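PDB 3DB2: putative NADPH-dependent oxidoreductase from Desulfitobacterium hafniense DCB-2, which probably transfers hydride between NADP(H) and an unidentified substrate, the dinucleotide held by an N-terminal Rossmann domain of the GFO/IDH/MocA type. Local coordinates for residues A9-G14 and I72-D77. Numbering follows the deposited sequence.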
ATOM      1  N   ALA C   9      17.877 -36.358  -0.776  1.00 16.94           N
ATOM      2  CA  ALA C   9      16.824 -37.061  -1.512  1.00 16.57           C
ATOM      3  C   ALA C   9      15.680 -36.079  -1.780  1.00 18.60           C
ATOM      4  O   ALA C   9      15.333 -35.346  -0.855  1.00 20.33           O
ATOM      5  CB  ALA C   9      16.216 -38.254  -0.811  1.00 18.61           C
ATOM      6  N   ALA C  10      15.139 -36.139  -2.983  1.00 17.84           N
ATOM      7  CA  ALA C  10      14.026 -35.330  -3.430  1.00 20.99           C
ATOM      8  C   ALA C  10      12.739 -36.121  -3.189  1.00 19.54           C
ATOM      9  O   ALA C  10      12.573 -37.221  -3.681  1.00 15.98           O
ATOM     10  CB  ALA C  10      14.112 -34.881  -4.888  1.00 18.88           C
ATOM     11  N   ILE C  11      11.847 -35.554  -2.402  1.00 19.52           N
ATOM     12  CA  ILE C  11      10.526 -36.113  -2.178  1.00 20.59           C
ATOM     13  C   ILE C  11       9.440 -35.185  -2.696  1.00 24.62           C
ATOM     14  O   ILE C  11       9.285 -34.051  -2.236  1.00 23.78           O
ATOM     15  CB  ILE C  11      10.355 -36.453  -0.686  1.00 22.99           C
ATOM     16  CG1 ILE C  11      11.301 -37.582  -0.266  1.00 24.58           C
ATOM     17  CG2 ILE C  11       8.917 -36.797  -0.384  1.00 17.33           C
ATOM     18  CD1 ILE C  11      11.576 -37.637   1.214  1.00 27.25           C
ATOM     19  N   GLY C  12       8.687 -35.676  -3.686  1.00 21.65           N
ATOM     20  CA  GLY C  12       7.607 -34.886  -4.288  1.00 23.84           C
ATOM     21  C   GLY C  12       8.170 -34.387  -5.613  1.00 26.12           C
ATOM     22  O   GLY C  12       8.983 -33.460  -5.695  1.00 24.42           O
ATOM     23  N   LEU C  13       7.815 -35.028  -6.729  1.00 24.59           N
ATOM     24  CA  LEU C  13       8.599 -34.705  -7.939  1.00 21.90           C
ATOM     25  C   LEU C  13       7.741 -34.003  -8.979  1.00 25.82           C
ATOM     26  O   LEU C  13       7.736 -34.357 -10.161  1.00 27.62           O
ATOM     27  CB  LEU C  13       9.229 -35.991  -8.436  1.00 20.82           C
ATOM     28  CG  LEU C  13      10.028 -36.775  -7.387  1.00 19.01           C
ATOM     29  CD1 LEU C  13      10.548 -38.063  -7.994  1.00 20.57           C
ATOM     30  CD2 LEU C  13      11.177 -35.942  -6.852  1.00 21.47           C
ATOM     31  N   GLY C  14       7.010 -32.985  -8.538  1.00 24.97           N
ATOM     32  CA  GLY C  14       6.334 -32.014  -9.367  1.00 21.70           C
ATOM     33  C   GLY C  14       7.276 -30.997  -9.978  1.00 22.80           C
ATOM     34  O   GLY C  14       8.496 -31.026  -9.966  1.00 22.71           O
ATOM     35  N   ILE C  72      11.693 -31.681   0.530  1.00 17.77           N
ATOM     36  CA  ILE C  72      10.279 -31.987   0.482  1.00 16.88           C
ATOM     37  C   ILE C  72       9.509 -30.921  -0.282  1.00 19.27           C
ATOM     38  O   ILE C  72       9.376 -29.786   0.181  1.00 18.23           O
ATOM     39  CB  ILE C  72       9.693 -32.142   1.907  1.00 17.38           C
ATOM     40  CG1 ILE C  72      10.421 -33.255   2.665  1.00 16.29           C
ATOM     41  CG2 ILE C  72       8.186 -32.355   1.934  1.00 16.58           C
ATOM     42  CD1 ILE C  72      10.094 -33.323   4.141  1.00 12.83           C
ATOM     43  N   THR C  73       9.010 -31.299  -1.438  1.00 19.66           N
ATOM     44  CA  THR C  73       8.237 -30.438  -2.325  1.00 23.76           C
ATOM     45  C   THR C  73       6.904 -31.109  -2.658  1.00 25.75           C
ATOM     46  O   THR C  73       6.539 -31.198  -3.824  1.00 31.20           O
ATOM     47  CB  THR C  73       9.001 -30.117  -3.616  1.00 18.79           C
ATOM     48  OG1 THR C  73       9.471 -31.303  -4.249  1.00 22.83           O
ATOM     49  CG2 THR C  73      10.305 -29.337  -3.372  1.00 23.24           C
ATOM     50  N   VAL C  74       6.231 -31.582  -1.637  1.00 22.42           N
ATOM     51  CA  VAL C  74       4.933 -32.245  -1.700  1.00 24.16           C
ATOM     52  C   VAL C  74       3.837 -31.240  -1.372  1.00 27.53           C
ATOM     53  O   VAL C  74       4.220 -30.152  -0.908  1.00 29.82           O
ATOM     54  CB  VAL C  74       4.899 -33.415  -0.712  1.00 25.54           C
ATOM     55  CG1 VAL C  74       6.065 -34.367  -0.935  1.00 25.94           C
ATOM     56  CG2 VAL C  74       4.914 -32.858   0.713  1.00 26.99           C
ATOM     57  N   PRO C  75       2.571 -31.548  -1.592  1.00 26.31           N
ATOM     58  CA  PRO C  75       1.523 -30.583  -1.260  1.00 29.15           C
ATOM     59  C   PRO C  75       1.480 -30.152   0.200  1.00 28.61           C
ATOM     60  O   PRO C  75       1.751 -30.962   1.075  1.00 22.14           O
ATOM     61  CB  PRO C  75       0.213 -31.342  -1.540  1.00 28.86           C
ATOM     62  CG  PRO C  75       0.578 -32.474  -2.431  1.00 28.18           C
ATOM     63  CD  PRO C  75       2.015 -32.786  -2.179  1.00 27.44           C
ATOM     64  N   ASN C  76       1.107 -28.884   0.446  1.00 24.45           N
ATOM     65  CA  ASN C  76       1.184 -28.317   1.782  1.00 23.26           C
ATOM     66  C   ASN C  76       0.538 -29.147   2.882  1.00 21.40           C
ATOM     67  O   ASN C  76       0.970 -29.037   4.038  1.00 24.36           O
ATOM     68  CB  ASN C  76       0.518 -26.917   1.856  1.00 21.84           C
ATOM     69  CG  ASN C  76       1.355 -25.996   0.963  1.00 31.11           C
ATOM     70  OD1 ASN C  76       2.545 -26.269   0.741  1.00 28.25           O
ATOM     71  ND2 ASN C  76       0.742 -24.944   0.432  1.00 29.36           N
ATOM     72  N   ASP C  77      -0.487 -29.901   2.552  1.00 22.01           N
ATOM     73  CA  ASP C  77      -1.240 -30.657   3.552  1.00 20.08           C
ATOM     74  C   ASP C  77      -0.558 -32.002   3.832  1.00 21.02           C
ATOM     75  O   ASP C  77      -0.884 -32.713   4.788  1.00 24.61           O
ATOM     76  CB  ASP C  77      -2.693 -30.822   3.152  1.00 27.70           C
ATOM     77  CG  ASP C  77      -2.926 -31.760   1.991  1.00 38.84           C
ATOM     78  OD1 ASP C  77      -2.206 -31.595   0.984  1.00 38.36           O
ATOM     79  OD2 ASP C  77      -3.817 -32.638   2.115  1.00 48.60           O
TER
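Val74 lays its CG1 methyl over the end of strand 6-11, 3.7 Å from the CA of Gly12 and 3.8 Å from CG2 of Ile11, whose side chain runs alongside it in the same direction. With CG1 anti to the carbonyl carbon of Val74, that methyl covers the Ile11-Gly12 peptide. Before this point the strands run in parallel register: Ile11 pairs with Ile72, their CA atoms 4.9 Å apart, and both side chains pack on Val82 of helix 79-88. The next bond is Thr73 N to Ile11 O, 2.9 Å long with an N-H...O angle of 174°, and CA of Ile72 adds a CA-H...O contact to the same oxygen. At the next carbonyl, that of Gly12, the side chain of the same threonine takes over. OG1 of Thr73, turned between its own N and carbonyl carbon (chi1 52°), donates to Gly12 O over 2.6 Å, tilted 21° from the carbonyl plane. A valine in place of Thr73 would probably leave Gly12 O without this donor and the glycine turn freer to shift. Gly12 has a positive phi, and a side chain there would collide with the carbonyl O of Ile11 and with Thr73 O and Val74 CG1. Gly14 then sits at the N-cap of helix 15-24, consistent with the glycine-rich, dinucleotide-binding turn of a Rossmann fold. Two successive carbonyls, one met by a backbone N-H and the next by a hydroxyl, are consistent with the loop after strand 69-72 helping to set the path of the glycine turn, together with Ser37, whose OG bonds Leu13 N.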